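PDB 4JJJ: cellulose 1,4-beta-cellobiosidase from Thermobifida fusca, which probably hydrolyses cellulose from its chain ends to release cellobiose, this chain being the family 48 catalytic domain of a longer secreted, multidomain enzyme. Local coordinates for residues Ser33-Ile38 with Glu616-Trp621; Ser101-Ile106 with Asp269-Lys274. The protein carries 1 engineered substitution. One frame throughout, in Å; residues are numbered along the deposited sequence.

Contact 1 and contact 2 lie on opposite sides of the centre of the (alpha/alpha)6 domain, their own centres about 37 Å apart and their nearest atoms about 25 Å apart, so they do not touch. What they share is bound sugar: contact 1 supplies Arg619 and Trp621 to one glycan site, contact 2 supplies Ala103, Thr104, Ile106, Lys270 and Tyr271 to another. Glu51, the predicted proton donor, belongs to the first pocket and touches Trp621. This is consistent with the family 48 layout, in which a substrate tunnel leads to a product cleft, contact 2 lying on the tunnel side. Asn224, at the predicted nucleophile position, is an engineered replacement.

Contact 1: residues Ser33-Ile38 with Glu616-Trp621; sequences SVETMI and ERHRFW. With ZN (zinc ion), chain Y; GLC (alpha-D-glucopyranose), chain C; BGC (beta-D-glucopyranose), chain B; BGC (beta-D-glucopyranose), chain D.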
ATOM      1  N   SER A  33      -1.397  -5.694  13.310  1.00  5.27           N
ATOM      2  CA  SER A  33      -2.480  -6.497  13.941  1.00  5.69           C
ATOM      3  C   SER A  33      -2.199  -6.750  15.387  1.00  6.09           C
ATOM      4  O   SER A  33      -1.079  -6.699  15.860  1.00  5.85           O
ATOM      5  CB  SER A  33      -2.689  -7.841  13.206  1.00  5.74           C
ATOM      6  OG  SER A  33      -1.486  -8.547  13.163  1.00  6.73           O
ATOM      7  N   VAL A  34      -3.259  -7.080  16.117  1.00  6.03           N
ATOM      8  CA  VAL A  34      -3.115  -7.426  17.518  1.00  6.16           C
ATOM      9  C   VAL A  34      -2.258  -8.691  17.683  1.00  6.20           C
ATOM     10  O   VAL A  34      -1.277  -8.704  18.506  1.00  7.76           O
ATOM     11  CB  VAL A  34      -4.500  -7.596  18.191  1.00  6.59           C
ATOM     12  CG1 VAL A  34      -4.324  -8.204  19.564  1.00  7.72           C
ATOM     13  CG2 VAL A  34      -5.252  -6.302  18.299  1.00  6.90           C
ATOM     14  N   GLU A  35      -2.534  -9.670  16.852  1.00  7.06           N
ATOM     15  CA  GLU A  35      -1.847 -10.949  16.829  1.00  7.79           C
ATOM     16  C   GLU A  35      -0.494 -10.758  16.160  1.00  6.99           C
ATOM     17  O   GLU A  35      -0.393 -10.025  15.187  1.00  7.47           O
ATOM     18  CB  GLU A  35      -2.709 -12.051  16.122  1.00  8.85           C
ATOM     19  CG  GLU A  35      -4.069 -12.312  16.709  1.00  9.28           C
ATOM     20  CD  GLU A  35      -5.108 -11.230  16.355  1.00  9.92           C
ATOM     21  OE1 GLU A  35      -4.917 -10.512  15.333  1.00  7.68           O
ATOM     22  OE2 GLU A  35      -6.105 -11.207  17.140  1.00 10.85           O
ATOM     23  N   THR A  36       0.547 -11.452  16.654  1.00  6.03           N
ATOM     24  CA  THR A  36       1.866 -11.308  16.150  1.00  5.89           C
ATOM     25  C   THR A  36       2.218 -12.175  14.963  1.00  6.06           C
ATOM     26  O   THR A  36       3.002 -11.775  14.143  1.00  5.98           O
ATOM     27  CB  THR A  36       2.876 -11.487  17.268  1.00  6.11           C
ATOM     28  OG1 THR A  36       2.572 -12.717  17.968  1.00  6.65           O
ATOM     29  CG2 THR A  36       2.899 -10.278  18.173  1.00  6.68           C
ATOM     30  N   MET A  37       1.647 -13.381  14.890  0.50  5.88           N
ATOM     31  CA  MET A  37       2.032 -14.361  13.798  0.50  5.99           C
ATOM     32  C   MET A  37       1.123 -14.192  12.596  0.50  5.48           C
ATOM     33  O   MET A  37       0.015 -14.774  12.543  0.50  6.87           O
ATOM     34  CB  MET A  37       2.086 -15.793  14.278  0.50  6.52           C
ATOM     35  CG  MET A  37       2.610 -16.784  13.202  0.50  6.94           C
ATOM     36  SD  MET A  37       3.130 -18.372  13.877  0.50  7.78           S
ATOM     37  CE  MET A  37       3.598 -19.194  12.385  0.50  8.58           C
ATOM     38  N   ILE A  38       1.637 -13.440  11.628  1.00  5.57           N
ATOM     39  CA  ILE A  38       0.895 -13.091  10.465  1.00  5.29           C
ATOM     40  C   ILE A  38       1.895 -12.715   9.393  1.00  5.00           C
ATOM     41  O   ILE A  38       2.807 -11.926   9.627  1.00  5.48           O
ATOM     42  CB  ILE A  38      -0.127 -11.919  10.758  1.00  5.36           C
ATOM     43  CG1 ILE A  38      -0.942 -11.570   9.486  1.00  5.54           C
ATOM     44  CG2 ILE A  38       0.540 -10.718  11.344  1.00  6.17           C
ATOM     45  CD1 ILE A  38      -2.176 -10.788   9.861  1.00  5.94           C
ATOM     46  N   GLU A 616      -8.806 -16.020  14.547  1.00  8.73           N
ATOM     47  CA  GLU A 616      -9.734 -14.917  14.411  1.00  8.41           C
ATOM     48  C   GLU A 616      -8.880 -13.654  14.599  1.00  7.89           C
ATOM     49  O   GLU A 616      -8.553 -13.282  15.757  1.00  9.25           O
ATOM     50  CB  GLU A 616     -10.913 -14.984  15.364  1.00  9.16           C
ATOM     51  CG  GLU A 616     -11.815 -16.177  15.056  1.00 10.27           C
ATOM     52  CD  GLU A 616     -13.221 -16.096  15.460  1.00 14.92           C
ATOM     53  OE1 GLU A 616     -13.657 -15.020  15.876  1.00 16.16           O
ATOM     54  OE2 GLU A 616     -13.899 -17.137  15.201  1.00 15.77           O
ATOM     55  N   ARG A 617      -8.434 -13.023  13.485  1.00  6.98           N
ATOM     56  CA  ARG A 617      -7.438 -11.984  13.548  1.00  6.39           C
ATOM     57  C   ARG A 617      -8.090 -10.564  13.613  1.00  6.15           C
ATOM     58  O   ARG A 617      -9.182 -10.344  13.049  1.00  7.14           O
ATOM     59  CB  ARG A 617      -6.523 -12.040  12.297  1.00  7.01           C
ATOM     60  CG  ARG A 617      -5.542 -13.199  12.386  1.00  7.23           C
ATOM     61  CD  ARG A 617      -5.017 -13.558  11.068  1.00  7.47           C
ATOM     62  NE  ARG A 617      -3.765 -14.329  11.179  1.00  7.12           N
ATOM     63  CZ  ARG A 617      -3.045 -14.691  10.110  1.00  7.58           C
ATOM     64  NH1 ARG A 617      -3.520 -14.548   8.873  1.00  6.88           N
ATOM     65  NH2 ARG A 617      -1.847 -15.263  10.287  1.00  7.19           N
ATOM     66  N   HIS A 618      -7.365  -9.672  14.233  1.00  5.54           N
ATOM     67  CA  HIS A 618      -7.764  -8.247  14.426  1.00  5.91           C
ATOM     68  C   HIS A 618      -6.657  -7.417  13.778  1.00  5.19           C
ATOM     69  O   HIS A 618      -5.760  -6.862  14.416  1.00  5.29           O
ATOM     70  CB  HIS A 618      -7.930  -7.997  15.902  1.00  6.19           C
ATOM     71  CG  HIS A 618      -8.972  -8.882  16.494  1.00  6.86           C
ATOM     72  ND1 HIS A 618      -8.629 -10.107  16.979  1.00  8.28           N
ATOM     73  CD2 HIS A 618     -10.328  -8.796  16.660  1.00  7.51           C
ATOM     74  CE1 HIS A 618      -9.700 -10.751  17.403  1.00  9.05           C
ATOM     75  NE2 HIS A 618     -10.739  -9.958  17.264  1.00  7.99           N
ATOM     76  N   ARG A 619      -6.722  -7.240  12.442  1.00  5.70           N
ATOM     77  CA  ARG A 619      -5.873  -6.363  11.641  1.00  5.26           C
ATOM     78  C   ARG A 619      -6.337  -4.941  11.876  1.00  5.04           C
ATOM     79  O   ARG A 619      -7.501  -4.658  11.771  1.00  4.83           O
ATOM     80  CB  ARG A 619      -5.954  -6.681  10.169  1.00  5.54           C
ATOM     81  CG  ARG A 619      -5.380  -8.085   9.829  1.00  5.36           C
ATOM     82  CD  ARG A 619      -5.694  -8.346   8.325  1.00  5.37           C
ATOM     83  NE  ARG A 619      -5.147  -9.639   7.904  1.00  5.87           N
ATOM     84  CZ  ARG A 619      -5.757 -10.799   8.032  1.00  6.18           C
ATOM     85  NH1 ARG A 619      -6.938 -10.891   8.589  1.00  5.48           N
ATOM     86  NH2 ARG A 619      -5.142 -11.873   7.570  1.00  6.46           N
ATOM     87  N   PHE A 620      -5.400  -4.091  12.179  1.00  4.98           N
ATOM     88  CA  PHE A 620      -5.759  -2.663  12.463  1.00  4.87           C
ATOM     89  C   PHE A 620      -6.616  -2.024  11.369  1.00  4.89           C
ATOM     90  O   PHE A 620      -7.677  -1.444  11.620  1.00  4.79           O
ATOM     91  CB  PHE A 620      -4.536  -1.857  12.748  1.00  4.99           C
ATOM     92  CG  PHE A 620      -4.826  -0.427  13.162  1.00  4.96           C
ATOM     93  CD1 PHE A 620      -5.300  -0.140  14.461  1.00  5.85           C
ATOM     94  CD2 PHE A 620      -4.707   0.653  12.290  1.00  4.94           C
ATOM     95  CE1 PHE A 620      -5.593   1.147  14.874  1.00  5.80           C
ATOM     96  CE2 PHE A 620      -5.021   1.939  12.705  1.00  4.99           C
ATOM     97  CZ  PHE A 620      -5.468   2.195  13.994  1.00  5.05           C
ATOM     98  N   TRP A 621      -6.149  -2.137  10.150  1.00  4.94           N
ATOM     99  CA  TRP A 621      -6.812  -1.507   9.021  1.00  4.80           C
ATOM    100  C   TRP A 621      -8.206  -2.070   8.915  1.00  5.04           C
ATOM    101  O   TRP A 621      -9.117  -1.349   8.606  1.00  5.46           O
ATOM    102  CB  TRP A 621      -6.016  -1.646   7.771  1.00  4.83           C
ATOM    103  CG  TRP A 621      -6.007  -2.983   7.020  1.00  4.58           C
ATOM    104  CD1 TRP A 621      -5.026  -3.895   7.006  1.00  5.14           C
ATOM    105  CD2 TRP A 621      -7.058  -3.554   6.165  1.00  4.98           C
ATOM    106  NE1 TRP A 621      -5.340  -4.936   6.206  1.00  5.70           N
ATOM    107  CE2 TRP A 621      -6.567  -4.742   5.641  1.00  5.30           C
ATOM    108  CE3 TRP A 621      -8.302  -3.083   5.713  1.00  4.93           C
ATOM    109  CZ2 TRP A 621      -7.264  -5.508   4.746  1.00  5.66           C
ATOM    110  CZ3 TRP A 621      -8.990  -3.817   4.830  1.00  5.38           C
ATOM    111  CH2 TRP A 621      -8.482  -5.052   4.340  1.00  5.36           C
TER
HETATM  112 ZN    ZN Y 724     -15.760 -16.668  15.305  0.70 14.83          ZN
HETATM  113  C1  GLC C   1      -5.880 -12.342   2.900  0.50 13.96           C
HETATM  114  C2  GLC C   1      -5.143 -11.864   1.715  0.50 13.76           C
HETATM  115  C3  GLC C   1      -4.049 -10.844   2.130  0.50 13.44           C
HETATM  116  C4  GLC C   1      -4.663  -9.688   2.927  0.50 11.25           C
HETATM  117  C5  GLC C   1      -5.475 -10.322   4.061  0.50 11.33           C
HETATM  118  C6  GLC C   1      -6.255  -9.366   4.914  0.50 11.62           C
HETATM  119  O1  GLC C   1      -4.893 -12.960   3.627  0.50 14.06           O
HETATM  120  O2  GLC C   1      -4.386 -13.012   1.130  0.50 14.86           O
HETATM  121  O3  GLC C   1      -3.305 -10.396   1.009  0.50 14.63           O
HETATM  122  O4  GLC C   1      -3.612  -8.903   3.530  0.50  9.67           O
HETATM  123  O5  GLC C   1      -6.455 -11.215   3.528  0.50 12.92           O
HETATM  124  O6  GLC C   1      -7.211  -8.751   4.123  0.50 12.02           O
HETATM  125  C2  BGC B   1      -5.211 -11.586   1.283  0.50  5.92           C
HETATM  126  C3  BGC B   1      -4.129 -10.617   1.747  0.50  5.25           C
HETATM  127  C4  BGC B   1      -4.683  -9.656   2.819  0.50  4.54           C
HETATM  128  C5  BGC B   1      -5.509 -10.322   3.937  0.50  4.76           C
HETATM  129  C6  BGC B   1      -6.311  -9.325   4.776  0.50  4.76           C
HETATM  130  C1  BGC B   1      -5.919 -12.216   2.458  0.50  6.37           C
HETATM  131  O1  BGC B   1      -6.980 -13.061   1.902  0.50  9.23           O
HETATM  132  O2  BGC B   1      -4.494 -12.568   0.463  0.50  5.66           O
HETATM  133  O3  BGC B   1      -3.606  -9.870   0.644  0.50  5.82           O
HETATM  134  O4  BGC B   1      -3.642  -8.917   3.461  0.50  3.63           O
HETATM  135  O5  BGC B   1      -6.456 -11.227   3.371  0.50  5.70           O
HETATM  136  O6  BGC B   1      -7.310  -8.666   4.039  0.50  4.84           O
HETATM  137  C2  BGC D   2      -2.706  -6.841   4.083  0.50  2.90           C
HETATM  138  C3  BGC D   2      -2.526  -5.371   3.710  0.50  2.77           C
HETATM  139  C4  BGC D   2      -2.104  -5.240   2.217  0.50  2.76           C
HETATM  140  C5  BGC D   2      -2.994  -6.097   1.282  0.50  2.74           C
HETATM  141  C6  BGC D   2      -2.447  -6.090  -0.125  0.50  2.74           C
HETATM  142  C1  BGC D   2      -3.631  -7.559   3.118  0.50  3.11           C
HETATM  143  O2  BGC D   2      -3.278  -6.939   5.380  0.50  2.92           O
HETATM  144  O3  BGC D   2      -1.539  -4.814   4.613  0.50  2.86           O
HETATM  145  O4  BGC D   2      -2.163  -3.846   1.854  0.50  2.67           O
HETATM  146  O5  BGC D   2      -3.043  -7.429   1.809  0.50  2.90           O
HETATM  147  O6  BGC D   2      -1.116  -6.569  -0.155  0.50  2.72           O
HETATM  148  O   HOH W   1      -2.471 -14.704  13.663  1.00 12.61           O
HETATM  149  O   HOH W   2     -16.410 -15.188  14.075  1.00 14.61           O
HETATM  150  O   HOH W   3     -16.703 -16.527  17.106  1.00 21.46           O
HETATM  151  O   HOH W   4     -16.551 -18.335  14.699  1.00 26.29           O
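Glu35 holds His618 with both carboxylate oxygens: OE1 accepts from the backbone N of His618 at 2.8 Å, and OE2 accepts from its ND1, also at 2.8 Å. This His-carboxylate pair joins the loop after strand 27-30 to the residues leading into helix 620-637 of the (alpha/alpha)6 fold. The ND1 bond is nearly straight (175°), uses the syn lone pair of OE2 and lies in the imidazole plane, whereas the backbone N meets OE1 from 25° out of the carboxylate plane. Since NE2 is bonded to Asp537, the ring sits between two carboxylates, which would favour its protonated form. Beside it, Val34 N donates to His618 O at 3.0 Å, next to a single backbone bridge between Ser33 and Arg619.

Arg617 reaches farther along the loop, its NH2 donating to Met37 O at 3.0 Å, while a water joins its NE to the same oxygen. Ile38 CG1 rests over the centre of the guanidinium, 3.8 Å above the plane, and NH1 forms a salt bridge with Glu545. An alanine here would probably leave Met37 O without its direct donor, open a gap under Ile38 and cost Glu545 an arginine partner.

Glu545 also pairs with Arg619, at the N-cap position of the helix, which pairs with Glu40 as well and whose guanidinium has the C6 of a glucose, modelled as both anomers, over one face. Trp621 NE1 donates to O2 of the chain D glucose at 3.0 Å, with that oxygen at the edge of the indole. Alongside the sugar contact, Ile38 CG1 is anti to the backbone N (chi1 -179°), and CD1 beyond it approaches Arg619 NE to 3.7 Å.

Contact 2: residues Ser101-Ile106 with Asp269-Lys274; sequences SPATYI and DKYFKK. With BGC (beta-D-glucopyranose), chain E; BGC (beta-D-glucopyranose), chain F; BGC (beta-D-glucopyranose), chain G.
Tyr271 and Ile106 meet through a hydrogen bond from the Ile106 backbone N to Tyr271 OH, a long one at 3.3 Å. The phenol in turn donates to O6 of the chain E glucose at 2.7 Å, and O6 donates to Thr104 O, so one sugar hydroxyl links both segments. Thr104 N donates to O2 of the next glucose, chain G. Lys270, extended in all its torsions, brings NZ to O2 of the chain F glucose at 3.1 Å and, more weakly, to O3; its charge is paired with Glu108. Two waters bridge the same NZ to Ile106 O.

Around this polar layer the Tyr271 ring is packed on several sides. Ala103 CB sits at its edge, 3.8 Å from CE1. Tyr105 presents CA over one face, a CH-pi contact 3.9 Å from the centroid, and its own ring comes in edge-on, CD1 being 3.6 Å from Tyr271 CD2. That offset edge-to-face pair has its planes 68° apart; with CG of Tyr105 anti to the backbone N (chi1 178°), the edge of its ring is turned toward the face of Tyr271.

Together these loops form part of the sugar-binding wall of the family 48 (alpha/alpha)6 domain, one following helix 71-83 and the other helix 250-263, with Ile317 of strand 314-317 touching Ala103, Lys270 and Tyr271.

Further out, a type I turn from Asp269 to Phe272 sets the direction of Lys270 and Tyr271. Asp269 OD2 accepts from Tyr271 N within the turn, an Asx turn, and from Lys273 N just beyond it, the two donors arriving from opposite faces of the carboxylate; Tyr385 OH binds the same oxygen. Phe272, at the end of the turn, packs its CD2 against Pro102 CG at 3.8 Å.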
ATOM      1  N   SER A 101      20.591  14.196 -12.395  0.50 13.34           N
ATOM      2  CA  SER A 101      21.082  12.836 -12.449  0.50 13.28           C
ATOM      3  C   SER A 101      20.519  12.114 -11.203  0.50 12.25           C
ATOM      4  O   SER A 101      21.151  12.000 -10.135  0.50 12.12           O
ATOM      5  CB  SER A 101      22.608  12.822 -12.452  0.50 15.05           C
ATOM      6  OG  SER A 101      23.064  11.542 -12.763  0.50 17.11           O
ATOM      7  N   PRO A 102      19.250  11.736 -11.324  1.00 11.52           N
ATOM      8  CA  PRO A 102      18.552  11.237 -10.141  1.00 11.25           C
ATOM      9  C   PRO A 102      18.959   9.958  -9.556  1.00 11.09           C
ATOM     10  O   PRO A 102      18.817   9.788  -8.332  1.00  8.92           O
ATOM     11  CB  PRO A 102      17.083  11.149 -10.596  1.00 11.82           C
ATOM     12  CG  PRO A 102      16.984  11.852 -11.882  1.00 14.81           C
ATOM     13  CD  PRO A 102      18.378  11.872 -12.500  1.00 12.93           C
ATOM     14  N   ALA A 103      19.479   9.049 -10.375  1.00 10.43           N
ATOM     15  CA  ALA A 103      19.740   7.693  -9.964  1.00 10.91           C
ATOM     16  C   ALA A 103      20.559   7.046 -11.055  1.00 11.91           C
ATOM     17  O   ALA A 103      20.538   7.508 -12.211  1.00 11.54           O
ATOM     18  CB  ALA A 103      18.436   6.934  -9.740  1.00 11.42           C
ATOM     19  N   THR A 104      21.210   5.936 -10.720  1.00 11.83           N
ATOM     20  CA  THR A 104      21.815   5.040 -11.691  1.00 11.84           C
ATOM     21  C   THR A 104      20.931   3.857 -11.928  1.00 11.05           C
ATOM     22  O   THR A 104      20.481   3.209 -10.976  1.00 11.64           O
ATOM     23  CB  THR A 104      23.251   4.571 -11.219  1.00 13.66           C
ATOM     24  OG1 THR A 104      24.067   5.755 -10.992  1.00 16.66           O
ATOM     25  CG2 THR A 104      23.875   3.682 -12.333  1.00 15.20           C
ATOM     26  N   TYR A 105      20.668   3.525 -13.191  1.00 11.24           N
ATOM     27  CA  TYR A 105      19.883   2.364 -13.469  1.00 11.32           C
ATOM     28  C   TYR A 105      20.445   1.042 -12.942  1.00 11.76           C
ATOM     29  O   TYR A 105      21.650   0.763 -13.085  1.00 12.64           O
ATOM     30  CB  TYR A 105      19.714   2.233 -14.972  1.00 11.57           C
ATOM     31  CG  TYR A 105      18.954   1.032 -15.459  1.00 10.58           C
ATOM     32  CD1 TYR A 105      17.577   0.976 -15.431  1.00  9.65           C
ATOM     33  CD2 TYR A 105      19.591  -0.062 -16.031  1.00 10.95           C
ATOM     34  CE1 TYR A 105      16.887  -0.131 -15.850  1.00  9.57           C
ATOM     35  CE2 TYR A 105      18.920  -1.150 -16.508  1.00 10.40           C
ATOM     36  CZ  TYR A 105      17.566  -1.220 -16.486  1.00 10.07           C
ATOM     37  OH  TYR A 105      16.911  -2.298 -17.020  1.00 10.94           O
ATOM     38  N   ILE A 106      19.556   0.238 -12.353  1.00  9.84           N
ATOM     39  CA  ILE A 106      19.856  -1.150 -12.017  1.00 10.10           C
ATOM     40  C   ILE A 106      18.694  -1.955 -12.577  1.00 11.09           C
ATOM     41  O   ILE A 106      17.518  -1.640 -12.265  1.00  9.96           O
ATOM     42  CB  ILE A 106      19.960  -1.347 -10.482  1.00 10.52           C
ATOM     43  CG1 ILE A 106      21.151  -0.606  -9.879  1.00 10.43           C
ATOM     44  CG2 ILE A 106      20.001  -2.809 -10.157  1.00 10.97           C
ATOM     45  CD1 ILE A 106      21.107  -0.461  -8.383  1.00 13.27           C
ATOM     46  N   ASP A 269       7.960   7.592 -14.131  1.00  6.87           N
ATOM     47  CA  ASP A 269       8.722   6.368 -14.405  1.00  7.66           C
ATOM     48  C   ASP A 269       9.866   6.217 -13.363  1.00  6.62           C
ATOM     49  O   ASP A 269      10.447   7.210 -12.929  1.00  6.84           O
ATOM     50  CB  ASP A 269       9.320   6.468 -15.824  1.00  7.56           C
ATOM     51  CG  ASP A 269      10.093   5.232 -16.214  1.00  8.09           C
ATOM     52  OD1 ASP A 269       9.441   4.252 -16.656  1.00  8.71           O
ATOM     53  OD2 ASP A 269      11.329   5.270 -16.081  1.00  9.57           O
ATOM     54  N   LYS A 270      10.229   4.971 -13.062  1.00  7.02           N
ATOM     55  CA  LYS A 270      11.216   4.705 -12.068  1.00  6.82           C
ATOM     56  C   LYS A 270      12.471   5.555 -12.283  1.00  7.90           C
ATOM     57  O   LYS A 270      13.010   6.114 -11.341  1.00  8.02           O
ATOM     58  CB  LYS A 270      11.539   3.257 -12.052  1.00  6.99           C
ATOM     59  CG  LYS A 270      12.395   2.750 -10.933  1.00  6.73           C
ATOM     60  CD  LYS A 270      12.745   1.252 -11.024  1.00  6.55           C
ATOM     61  CE  LYS A 270      13.648   0.816  -9.889  1.00  6.97           C
ATOM     62  NZ  LYS A 270      13.908  -0.629  -9.998  1.00  7.64           N
ATOM     63  N   TYR A 271      12.997   5.500 -13.517  1.00  7.59           N
ATOM     64  CA  TYR A 271      14.208   6.213 -13.827  1.00  7.32           C
ATOM     65  C   TYR A 271      13.946   7.416 -14.742  1.00  7.99           C
ATOM     66  O   TYR A 271      14.836   7.866 -15.514  1.00  9.24           O
ATOM     67  CB  TYR A 271      15.248   5.265 -14.433  1.00  7.04           C
ATOM     68  CG  TYR A 271      15.787   4.291 -13.432  1.00  7.24           C
ATOM     69  CD1 TYR A 271      16.676   4.707 -12.471  1.00  7.37           C
ATOM     70  CD2 TYR A 271      15.335   2.933 -13.448  1.00  7.12           C
ATOM     71  CE1 TYR A 271      17.142   3.789 -11.479  1.00  7.78           C
ATOM     72  CE2 TYR A 271      15.788   2.034 -12.476  1.00  7.75           C
ATOM     73  CZ  TYR A 271      16.680   2.509 -11.507  1.00  7.13           C
ATOM     74  OH  TYR A 271      17.126   1.537 -10.581  1.00  9.36           O
ATOM     75  N   PHE A 272      12.794   8.030 -14.588  1.00  7.64           N
ATOM     76  CA  PHE A 272      12.380   9.208 -15.283  1.00  7.62           C
ATOM     77  C   PHE A 272      12.561   9.048 -16.815  1.00  9.06           C
ATOM     78  O   PHE A 272      12.895  10.014 -17.466  1.00  9.54           O
ATOM     79  CB  PHE A 272      13.107  10.454 -14.718  1.00  8.25           C
ATOM     80  CG  PHE A 272      12.735  10.759 -13.277  1.00  8.98           C
ATOM     81  CD1 PHE A 272      11.584  11.485 -12.989  1.00  8.38           C
ATOM     82  CD2 PHE A 272      13.534  10.276 -12.214  1.00  9.70           C
ATOM     83  CE1 PHE A 272      11.248  11.633 -11.642  1.00  8.56           C
ATOM     84  CE2 PHE A 272      13.194  10.483 -10.886  1.00 10.38           C
ATOM     85  CZ  PHE A 272      12.004  11.133 -10.617  1.00  9.42           C
ATOM     86  N   LYS A 273      12.342   7.854 -17.307  1.00  8.72           N
ATOM     87  CA  LYS A 273      12.285   7.679 -18.774  1.00 10.05           C
ATOM     88  C   LYS A 273      11.078   8.309 -19.336  1.00 10.76           C
ATOM     89  O   LYS A 273       9.994   8.387 -18.734  1.00  8.97           O
ATOM     90  CB  LYS A 273      12.193   6.249 -19.126  1.00 12.22           C
ATOM     91  CG  LYS A 273      13.322   5.365 -18.729  1.00 15.86           C
ATOM     92  CD  LYS A 273      14.567   5.520 -19.503  1.00 17.29           C
ATOM     93  CE  LYS A 273      15.319   4.182 -19.624  1.00 14.99           C
ATOM     94  NZ  LYS A 273      16.536   4.506 -20.436  1.00 14.96           N
ATOM     95  N   LYS A 274      11.170   8.696 -20.602  1.00 11.42           N
ATOM     96  CA  LYS A 274       9.986   9.145 -21.266  1.00 12.71           C
ATOM     97  C   LYS A 274       8.947   8.027 -21.305  1.00 10.38           C
ATOM     98  O   LYS A 274       9.239   6.846 -21.609  1.00 10.52           O
ATOM     99  CB  LYS A 274      10.327   9.473 -22.706  1.00 14.21           C
ATOM    100  CG  LYS A 274       9.185   9.994 -23.582  1.00 18.49           C
ATOM    101  CD  LYS A 274       9.772  10.342 -24.973  1.00 25.88           C
ATOM    102  CE  LYS A 274       8.727  10.899 -25.912  1.00 36.13           C
ATOM    103  NZ  LYS A 274       8.377  12.320 -25.622  1.00 45.01           N
TER
HETATM  104  C2  BGC E   4      19.218   0.708  -4.667  1.00 10.14           C
HETATM  105  C3  BGC E   4      20.157   1.908  -4.650  1.00 10.78           C
HETATM  106  C4  BGC E   4      20.138   2.615  -6.030  1.00  9.38           C
HETATM  107  C5  BGC E   4      18.688   2.941  -6.401  1.00  9.42           C
HETATM  108  C6  BGC E   4      18.572   3.507  -7.857  1.00  8.78           C
HETATM  109  C1  BGC E   4      17.816   1.186  -5.037  1.00  9.30           C
HETATM  110  O2  BGC E   4      19.213   0.179  -3.356  1.00 11.93           O
HETATM  111  O3  BGC E   4      21.484   1.410  -4.360  1.00 11.60           O
HETATM  112  O4  BGC E   4      20.817   3.869  -5.966  1.00 10.76           O
HETATM  113  O5  BGC E   4      17.923   1.731  -6.361  1.00  8.15           O
HETATM  114  O6  BGC E   4      18.938   2.543  -8.844  1.00  9.16           O
HETATM  115  C2  BGC F   3      13.527  -0.615  -6.097  1.00  7.41           C
HETATM  116  C3  BGC F   3      15.033  -0.499  -6.208  1.00  8.54           C
HETATM  117  C4  BGC F   3      15.640   0.289  -5.061  1.00  8.23           C
HETATM  118  C5  BGC F   3      15.137  -0.196  -3.726  1.00  7.76           C
HETATM  119  C6  BGC F   3      15.519   0.618  -2.547  1.00  7.59           C
HETATM  120  C1  BGC F   3      13.170  -1.143  -4.686  1.00  7.57           C
HETATM  121  O2  BGC F   3      12.949  -1.430  -7.109  1.00  8.34           O
HETATM  122  O3  BGC F   3      15.381   0.123  -7.475  1.00  9.13           O
HETATM  123  O4  BGC F   3      17.084   0.040  -5.153  1.00  8.53           O
HETATM  124  O5  BGC F   3      13.677  -0.244  -3.714  1.00  7.85           O
HETATM  125  O6  BGC F   3      15.097   0.027  -1.333  1.00  7.13           O
HETATM  126  C2  BGC G   5      22.514   5.311  -6.678  1.00 11.05           C
HETATM  127  C3  BGC G   5      23.996   5.464  -7.085  1.00 14.57           C
HETATM  128  C4  BGC G   5      24.891   4.754  -6.058  1.00 15.30           C
HETATM  129  C5  BGC G   5      24.403   3.304  -5.801  1.00 14.67           C
HETATM  130  C6  BGC G   5      25.178   2.420  -4.822  1.00 16.20           C
HETATM  131  C1  BGC G   5      22.189   3.862  -6.425  1.00 11.69           C
HETATM  132  O2  BGC G   5      21.771   5.861  -7.713  1.00 10.80           O
HETATM  133  O3  BGC G   5      24.356   6.875  -7.115  1.00 15.89           O
HETATM  134  O4  BGC G   5      26.202   4.498  -6.730  1.00 17.58           O
HETATM  135  O5  BGC G   5      23.014   3.408  -5.322  1.00 12.07           O
HETATM  136  O6  BGC G   5      25.306   1.048  -5.204  1.00 19.24           O
HETATM  137  O   HOH W   5      14.805  -1.257 -13.051  1.00 13.08           O
HETATM  138  O   HOH W   6      16.357  -2.089  -9.815  1.00 14.17           O